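Local coordinates for molybdopterin biosynthesis enzyme, MoaB (Thermus thermophilus, PDB 3MCH), which probably binds molybdopterin and takes part in the biosynthesis of the molybdenum cofactor, at residues 99-104 with 135-140; 18-23 with 38-43. One frame throughout, in Å; residues are numbered along the deposited sequence.

Contact 1. Residues 99-104 with 135-140; sequences MRLVGL and ARESLE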
ATOM      1  N   MET B  99      -1.085   8.332  -6.551  1.00 12.20           N
ATOM      2  CA  MET B  99      -1.007   9.722  -6.109  1.00 13.76           C
ATOM      3  C   MET B  99       0.323  10.059  -5.436  1.00 15.36           C
ATOM      4  O   MET B  99       0.692  11.231  -5.331  1.00 17.01           O
ATOM      5  CB  MET B  99      -2.180  10.055  -5.180  1.00 14.29           C
ATOM      6  CG  MET B  99      -3.521  10.078  -5.904  1.00 13.11           C
ATOM      7  SD  MET B  99      -4.908  10.684  -4.913  1.00 15.70           S
ATOM      8  CE  MET B  99      -5.122   9.297  -3.784  1.00 13.68           C
ATOM      9  N   ARG B 100       1.041   9.037  -4.981  1.00 14.25           N
ATOM     10  CA  ARG B 100       2.346   9.250  -4.358  1.00 15.53           C
ATOM     11  C   ARG B 100       3.443   9.180  -5.417  1.00 16.16           C
ATOM     12  O   ARG B 100       4.628   9.298  -5.101  1.00 17.76           O
ATOM     13  CB  ARG B 100       2.609   8.207  -3.265  1.00 14.89           C
ATOM     14  CG  ARG B 100       1.952   8.521  -1.937  1.00 15.01           C
ATOM     15  CD  ARG B 100       2.448   7.589  -0.837  1.00 14.72           C
ATOM     16  NE  ARG B 100       1.791   6.283  -0.844  1.00 14.60           N
ATOM     17  CZ  ARG B 100       0.581   6.055  -0.340  1.00 16.34           C
ATOM     18  NH1 ARG B 100      -0.113   7.047   0.209  1.00 16.44           N
ATOM     19  NH2 ARG B 100       0.075   4.830  -0.363  1.00 14.87           N
ATOM     20  N   LEU B 101       3.033   8.972  -6.667  1.00 17.10           N
ATOM     21  CA  LEU B 101       3.954   8.898  -7.807  1.00 17.09           C
ATOM     22  C   LEU B 101       5.022   7.823  -7.616  1.00 20.60           C
ATOM     23  O   LEU B 101       6.169   7.985  -8.046  1.00 20.46           O
ATOM     24  CB  LEU B 101       4.633  10.258  -8.011  1.00 17.76           C
ATOM     25  CG  LEU B 101       3.728  11.496  -7.978  1.00 19.30           C
ATOM     26  CD1 LEU B 101       4.573  12.759  -8.186  1.00 19.08           C
ATOM     27  CD2 LEU B 101       2.655  11.380  -9.050  1.00 19.51           C
ATOM     28  N   VAL B 102       4.635   6.717  -6.991  1.00 20.45           N
ATOM     29  CA  VAL B 102       5.559   5.620  -6.704  1.00 22.91           C
ATOM     30  C   VAL B 102       6.270   5.040  -7.921  1.00 24.46           C
ATOM     31  O   VAL B 102       5.635   4.620  -8.889  1.00 24.10           O
ATOM     32  CB  VAL B 102       4.839   4.460  -5.974  1.00 21.38           C
ATOM     33  CG1 VAL B 102       5.838   3.370  -5.609  1.00 22.01           C
ATOM     34  CG2 VAL B 102       4.151   4.977  -4.732  1.00 21.92           C
ATOM     35  N   GLY B 103       7.599   5.024  -7.853  1.00 27.78           N
ATOM     36  CA  GLY B 103       8.408   4.470  -8.925  1.00 30.73           C
ATOM     37  C   GLY B 103       8.504   5.261 -10.217  1.00 35.43           C
ATOM     38  O   GLY B 103       9.117   4.795 -11.178  1.00 36.06           O
ATOM     39  N   LEU B 104       7.920   6.454 -10.249  1.00 36.90           N
ATOM     40  CA  LEU B 104       7.951   7.272 -11.458  1.00 40.76           C
ATOM     41  C   LEU B 104       9.202   8.136 -11.575  1.00 42.63           C
ATOM     42  O   LEU B 104       9.518   8.631 -12.657  1.00 43.32           O
ATOM     43  CB  LEU B 104       6.716   8.172 -11.519  1.00 40.29           C
ATOM     44  CG  LEU B 104       5.349   7.492 -11.621  1.00 40.40           C
ATOM     45  CD1 LEU B 104       4.263   8.557 -11.688  1.00 40.74           C
ATOM     46  CD2 LEU B 104       5.300   6.607 -12.854  1.00 40.79           C
ATOM     47  N   ALA B 135      -1.294  18.517  -5.974  1.00 20.38           N
ATOM     48  CA  ALA B 135      -2.599  18.022  -6.401  1.00 19.27           C
ATOM     49  C   ALA B 135      -2.567  17.711  -7.891  1.00 19.22           C
ATOM     50  O   ALA B 135      -3.093  16.693  -8.344  1.00 18.33           O
ATOM     51  CB  ALA B 135      -3.674  19.064  -6.111  1.00 19.55           C
ATOM     52  N   ARG B 136      -1.931  18.590  -8.656  1.00 18.99           N
ATOM     53  CA  ARG B 136      -1.841  18.413 -10.099  1.00 18.64           C
ATOM     54  C   ARG B 136      -1.126  17.131 -10.503  1.00 18.38           C
ATOM     55  O   ARG B 136      -1.645  16.341 -11.297  1.00 16.90           O
ATOM     56  CB  ARG B 136      -1.127  19.612 -10.728  1.00 20.61           C
ATOM     57  CG  ARG B 136      -1.085  19.589 -12.244  1.00 22.49           C
ATOM     58  CD  ARG B 136      -0.266  20.758 -12.789  1.00 26.22           C
ATOM     59  NE  ARG B 136      -0.697  22.042 -12.237  1.00 27.27           N
ATOM     60  CZ  ARG B 136       0.086  22.856 -11.537  1.00 28.25           C
ATOM     61  NH1 ARG B 136       1.349  22.527 -11.297  1.00 29.62           N
ATOM     62  NH2 ARG B 136      -0.392  24.004 -11.078  1.00 30.85           N
ATOM     63  N   GLU B 137       0.068  16.920  -9.960  1.00 19.13           N
ATOM     64  CA  GLU B 137       0.839  15.734 -10.301  1.00 19.58           C
ATOM     65  C   GLU B 137       0.155  14.449  -9.850  1.00 16.45           C
ATOM     66  O   GLU B 137       0.148  13.459 -10.580  1.00 17.06           O
ATOM     67  CB  GLU B 137       2.243  15.817  -9.699  1.00 23.04           C
ATOM     68  CG  GLU B 137       3.045  17.006 -10.190  1.00 26.54           C
ATOM     69  CD  GLU B 137       4.530  16.848  -9.933  1.00 29.46           C
ATOM     70  OE1 GLU B 137       4.903  16.428  -8.817  1.00 28.01           O
ATOM     71  OE2 GLU B 137       5.323  17.148 -10.849  1.00 30.89           O
ATOM     72  N   SER B 138      -0.420  14.466  -8.653  1.00 16.60           N
ATOM     73  CA  SER B 138      -1.103  13.285  -8.145  1.00 15.16           C
ATOM     74  C   SER B 138      -2.336  12.958  -8.982  1.00 15.29           C
ATOM     75  O   SER B 138      -2.619  11.790  -9.250  1.00 15.45           O
ATOM     76  CB  SER B 138      -1.515  13.488  -6.682  1.00 15.32           C
ATOM     77  OG  SER B 138      -0.378  13.625  -5.851  1.00 15.61           O
ATOM     78  N   LEU B 139      -3.073  13.982  -9.402  1.00 15.61           N
ATOM     79  CA  LEU B 139      -4.274  13.743 -10.190  1.00 15.26           C
ATOM     80  C   LEU B 139      -3.927  13.300 -11.610  1.00 16.47           C
ATOM     81  O   LEU B 139      -4.607  12.451 -12.185  1.00 16.87           O
ATOM     82  CB  LEU B 139      -5.164  14.999 -10.209  1.00 16.34           C
ATOM     83  CG  LEU B 139      -6.524  14.869 -10.907  1.00 15.57           C
ATOM     84  CD1 LEU B 139      -7.353  13.752 -10.278  1.00 17.22           C
ATOM     85  CD2 LEU B 139      -7.267  16.198 -10.803  1.00 17.45           C
ATOM     86  N   GLU B 140      -2.867  13.861 -12.180  1.00 16.72           N
ATOM     87  CA  GLU B 140      -2.461  13.469 -13.525  1.00 15.94           C
ATOM     88  C   GLU B 140      -2.002  12.019 -13.533  1.00 15.76           C
ATOM     89  O   GLU B 140      -2.132  11.326 -14.537  1.00 16.18           O
ATOM     90  CB  GLU B 140      -1.334  14.372 -14.034  1.00 19.75           C
ATOM     91  CG  GLU B 140      -1.757  15.816 -14.225  1.00 23.55           C
ATOM     92  CD  GLU B 140      -0.647  16.684 -14.780  1.00 28.04           C
ATOM     93  OE1 GLU B 140       0.487  16.593 -14.267  1.00 30.40           O
ATOM     94  OE2 GLU B 140      -0.911  17.461 -15.723  1.00 29.78           O
TER

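Contact 2. Residues 18-23 with 38-43; sequences RQDTTH and AAYELV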
ATOM      1  N   ARG B  18      -8.096  35.033  -0.325  1.00 42.38           N
ATOM      2  CA  ARG B  18      -7.081  34.255  -1.025  1.00 39.23           C
ATOM      3  C   ARG B  18      -7.882  33.430  -2.019  1.00 36.41           C
ATOM      4  O   ARG B  18      -8.979  32.961  -1.703  1.00 35.14           O
ATOM      5  CB  ARG B  18      -6.329  33.401   0.014  1.00 40.79           C
ATOM      6  CG  ARG B  18      -6.876  31.986   0.235  1.00 42.71           C
ATOM      7  CD  ARG B  18      -5.869  31.115   0.978  1.00 44.17           C
ATOM      8  NE  ARG B  18      -4.722  30.752   0.145  1.00 46.63           N
ATOM      9  CZ  ARG B  18      -4.743  29.799  -0.783  1.00 47.58           C
ATOM     10  NH1 ARG B  18      -5.855  29.107  -0.997  1.00 48.32           N
ATOM     11  NH2 ARG B  18      -3.660  29.542  -1.502  1.00 48.87           N
ATOM     12  N   GLN B  19      -7.357  33.276  -3.229  1.00 31.84           N
ATOM     13  CA  GLN B  19      -8.055  32.489  -4.232  1.00 29.12           C
ATOM     14  C   GLN B  19      -7.530  31.070  -4.067  1.00 26.14           C
ATOM     15  O   GLN B  19      -6.327  30.849  -3.906  1.00 24.67           O
ATOM     16  CB  GLN B  19      -7.801  32.993  -5.658  1.00 30.34           C
ATOM     17  CG  GLN B  19      -8.429  32.092  -6.712  1.00 29.35           C
ATOM     18  CD  GLN B  19      -8.334  32.644  -8.121  1.00 30.81           C
ATOM     19  OE1 GLN B  19      -7.242  32.922  -8.624  1.00 28.95           O
ATOM     20  NE2 GLN B  19      -9.483  32.794  -8.773  1.00 29.03           N
ATOM     21  N   ASP B  20      -8.446  30.111  -4.091  1.00 24.61           N
ATOM     22  CA  ASP B  20      -8.092  28.709  -3.943  1.00 22.32           C
ATOM     23  C   ASP B  20      -7.476  28.258  -5.255  1.00 21.67           C
ATOM     24  O   ASP B  20      -8.193  27.859  -6.171  1.00 22.19           O
ATOM     25  CB  ASP B  20      -9.352  27.897  -3.640  1.00 21.78           C
ATOM     26  CG  ASP B  20      -9.061  26.435  -3.414  1.00 20.67           C
ATOM     27  OD1 ASP B  20      -7.915  26.010  -3.662  1.00 21.99           O
ATOM     28  OD2 ASP B  20      -9.987  25.715  -2.989  1.00 19.67           O
ATOM     29  N   THR B  21      -6.149  28.327  -5.344  1.00 20.81           N
ATOM     30  CA  THR B  21      -5.444  27.945  -6.561  1.00 21.58           C
ATOM     31  C   THR B  21      -5.333  26.440  -6.791  1.00 21.85           C
ATOM     32  O   THR B  21      -5.107  25.999  -7.918  1.00 22.59           O
ATOM     33  CB  THR B  21      -4.028  28.548  -6.604  1.00 22.89           C
ATOM     34  OG1 THR B  21      -3.331  28.222  -5.398  1.00 25.00           O
ATOM     35  CG2 THR B  21      -4.099  30.067  -6.769  1.00 23.35           C
ATOM     36  N   THR B  22      -5.485  25.647  -5.736  1.00 21.35           N
ATOM     37  CA  THR B  22      -5.409  24.200  -5.897  1.00 20.00           C
ATOM     38  C   THR B  22      -6.683  23.742  -6.605  1.00 20.39           C
ATOM     39  O   THR B  22      -6.639  22.909  -7.510  1.00 20.45           O
ATOM     40  CB  THR B  22      -5.275  23.498  -4.543  1.00 20.99           C
ATOM     41  OG1 THR B  22      -4.119  24.008  -3.867  1.00 21.18           O
ATOM     42  CG2 THR B  22      -5.111  21.989  -4.737  1.00 20.06           C
ATOM     43  N   HIS B  23      -7.812  24.300  -6.181  1.00 19.76           N
ATOM     44  CA  HIS B  23      -9.108  24.014  -6.790  1.00 19.53           C
ATOM     45  C   HIS B  23      -8.976  24.228  -8.301  1.00 19.50           C
ATOM     46  O   HIS B  23      -9.403  23.396  -9.102  1.00 19.16           O
ATOM     47  CB  HIS B  23     -10.158  24.971  -6.212  1.00 19.32           C
ATOM     48  CG  HIS B  23     -11.437  25.024  -6.990  1.00 22.22           C
ATOM     49  ND1 HIS B  23     -12.191  26.173  -7.097  1.00 23.56           N
ATOM     50  CD2 HIS B  23     -12.104  24.072  -7.686  1.00 21.82           C
ATOM     51  CE1 HIS B  23     -13.266  25.928  -7.824  1.00 23.30           C
ATOM     52  NE2 HIS B  23     -13.238  24.661  -8.194  1.00 23.66           N
ATOM     53  N   ALA B  38     -19.458  19.442 -10.395  1.00 14.31           N
ATOM     54  CA  ALA B  38     -20.790  19.770  -9.914  1.00 14.49           C
ATOM     55  C   ALA B  38     -20.815  20.348  -8.508  1.00 14.60           C
ATOM     56  O   ALA B  38     -21.872  20.735  -8.012  1.00 15.64           O
ATOM     57  CB  ALA B  38     -21.665  18.531  -9.972  1.00 15.75           C
ATOM     58  N   ALA B  39     -19.660  20.402  -7.860  1.00 13.91           N
ATOM     59  CA  ALA B  39     -19.603  20.946  -6.510  1.00 14.20           C
ATOM     60  C   ALA B  39     -18.202  21.355  -6.117  1.00 14.11           C
ATOM     61  O   ALA B  39     -17.222  20.756  -6.558  1.00 13.69           O
ATOM     62  CB  ALA B  39     -20.135  19.918  -5.514  1.00 15.04           C
ATOM     63  N   TYR B  40     -18.125  22.391  -5.288  1.00 14.25           N
ATOM     64  CA  TYR B  40     -16.864  22.897  -4.772  1.00 15.95           C
ATOM     65  C   TYR B  40     -17.120  23.559  -3.425  1.00 17.27           C
ATOM     66  O   TYR B  40     -17.963  24.456  -3.311  1.00 19.20           O
ATOM     67  CB  TYR B  40     -16.235  23.914  -5.729  1.00 16.51           C
ATOM     68  CG  TYR B  40     -15.171  24.767  -5.064  1.00 18.79           C
ATOM     69  CD1 TYR B  40     -14.043  24.183  -4.484  1.00 16.50           C
ATOM     70  CD2 TYR B  40     -15.314  26.154  -4.977  1.00 19.61           C
ATOM     71  CE1 TYR B  40     -13.083  24.961  -3.827  1.00 18.46           C
ATOM     72  CE2 TYR B  40     -14.361  26.936  -4.326  1.00 20.61           C
ATOM     73  CZ  TYR B  40     -13.252  26.333  -3.753  1.00 20.28           C
ATOM     74  OH  TYR B  40     -12.320  27.102  -3.092  1.00 23.54           O
ATOM     75  N   GLU B  41     -16.399  23.110  -2.405  1.00 18.00           N
ATOM     76  CA  GLU B  41     -16.540  23.666  -1.067  1.00 19.21           C
ATOM     77  C   GLU B  41     -15.200  23.717  -0.343  1.00 20.60           C
ATOM     78  O   GLU B  41     -14.265  22.978  -0.671  1.00 18.46           O
ATOM     79  CB  GLU B  41     -17.527  22.829  -0.232  1.00 19.62           C
ATOM     80  CG  GLU B  41     -19.014  23.101  -0.493  1.00 22.68           C
ATOM     81  CD  GLU B  41     -19.933  22.245   0.383  1.00 23.99           C
ATOM     82  OE1 GLU B  41     -19.706  22.188   1.611  1.00 25.40           O
ATOM     83  OE2 GLU B  41     -20.888  21.634  -0.149  1.00 21.95           O
ATOM     84  N   LEU B  42     -15.114  24.619   0.628  1.00 20.32           N
ATOM     85  CA  LEU B  42     -13.932  24.767   1.469  1.00 21.78           C
ATOM     86  C   LEU B  42     -14.396  24.203   2.800  1.00 22.62           C
ATOM     87  O   LEU B  42     -15.549  24.401   3.185  1.00 23.33           O
ATOM     88  CB  LEU B  42     -13.573  26.239   1.666  1.00 24.38           C
ATOM     89  CG  LEU B  42     -13.074  27.057   0.475  1.00 25.63           C
ATOM     90  CD1 LEU B  42     -13.171  28.540   0.804  1.00 28.93           C
ATOM     91  CD2 LEU B  42     -11.648  26.670   0.152  1.00 26.97           C
ATOM     92  N   VAL B  43     -13.517  23.498   3.499  1.00 22.91           N
ATOM     93  CA  VAL B  43     -13.884  22.938   4.790  1.00 23.55           C
ATOM     94  C   VAL B  43     -12.686  23.049   5.725  1.00 24.15           C
ATOM     95  O   VAL B  43     -11.539  22.935   5.292  1.00 23.08           O
ATOM     96  CB  VAL B  43     -14.320  21.456   4.651  1.00 25.26           C
ATOM     97  CG1 VAL B  43     -13.115  20.576   4.340  1.00 26.06           C
ATOM     98  CG2 VAL B  43     -15.012  20.994   5.920  1.00 25.79           C
TER

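Contact 1. Residues 99-104 with 135-140
Met-99 and Leu-101 meet helix 132-142 where helix 93-99 ends in a Schellman motif, with Leu-101 as the residue that leaves helical geometry at positive phi (57°). The backbones come close here, the CA atoms of Met-99 and Ser-138 lying 4.1 Å apart, which is consistent with a small residue such as serine at this place. Ser-138 OG donates to Met-99 O at 2.7 Å, reaching the carbonyl in its plane on a lone pair, with a C=O...OG angle of 136°. Its chi1 of -64° sets OG beside its own backbone N, between Met-99 O and Gly-134 O one turn back in the helix, two carbonyls that must share its single proton. Met-99 lays CB against Ser-138 CB at 3.8 Å and CG 3.9 Å from Ser-138 O; only the sulfur end, bent at chi3, runs on to Leu-126 and Leu-128 of strand 123-128, and the side chain also touches Val-142. Leu-101 points its two methyls at Glu-137, and the two side chains cross at about a right angle. CD1 lies 3.7 Å from Glu-137 OE1, an oxygen whose hydrogen bond goes to Thr-107 OG1. The other branch turns to the helix backbone, where Leu-101 CD2 rests 3.6 Å from Glu-137 O.

Contact 2. Residues 18-23 with 38-43
Tyr-40, on strand 35-43, brings both its ring and its hydroxyl against the start of helix 21-30. One ring face stacks on His-23 in a face-to-face pair, with centroids 3.6 Å apart and planes 9° from parallel; His-23 ND1 sits over the centre of the tyrosine ring. With CG anti to the backbone N in both (chi1 162° in Tyr-40, 165° in His-23), each ring is carried out across the gap between strand and helix, where the faces overlap. At the ring's far end Tyr-40 OH donates to the anti lone pair of Asp-20 OD2 at 2.7 Å, and Thr-8 OG1 of strand 2-9 is hydrogen-bonded to this same oxygen. Asp-20 is the helix N-cap: its OD1 accepts from His-23 N at 3.0 Å, met from above the carboxylate plane, and weakly from Thr-22 N. A leucine in place of Tyr-40 would probably leave His-23 without its stacking partner and Asp-20 OD2 with one donor fewer. Glu-41 faces away, toward helix 47-60. Leu-42 adds a smaller contact, its CD2 3.7 Å from Asp-20 OD2. Val-43 again packs on helix 47-60. The segments belong to a beta-alpha-beta unit in which strand 35-43 pairs with strand 2-9, while Thr-22 meets helix 132-142.

In the fold
Contact 1 is buried and contact 2 only partly so, although both lie about 12 Å from the chain centre; their own centres are about 20 Å apart. They share no element: contact 1 joins the end of helix 93-99 to helix 132-142, whereas contact 2 joins helix 21-30 to strand 35-43, at one edge of the sheet within this chain. The two meet through Ala-135 CB and Thr-22 CG2, 3.5 Å apart, where helix 132-142 packs on helix 21-30. Contact 1 combines aliphatic packing with a hydroxyl-to-backbone bond, and its loop side also meets two further subunits. Contact 2 relies on aromatic and carboxylate groups, and no other chain of the assembly touches its segments.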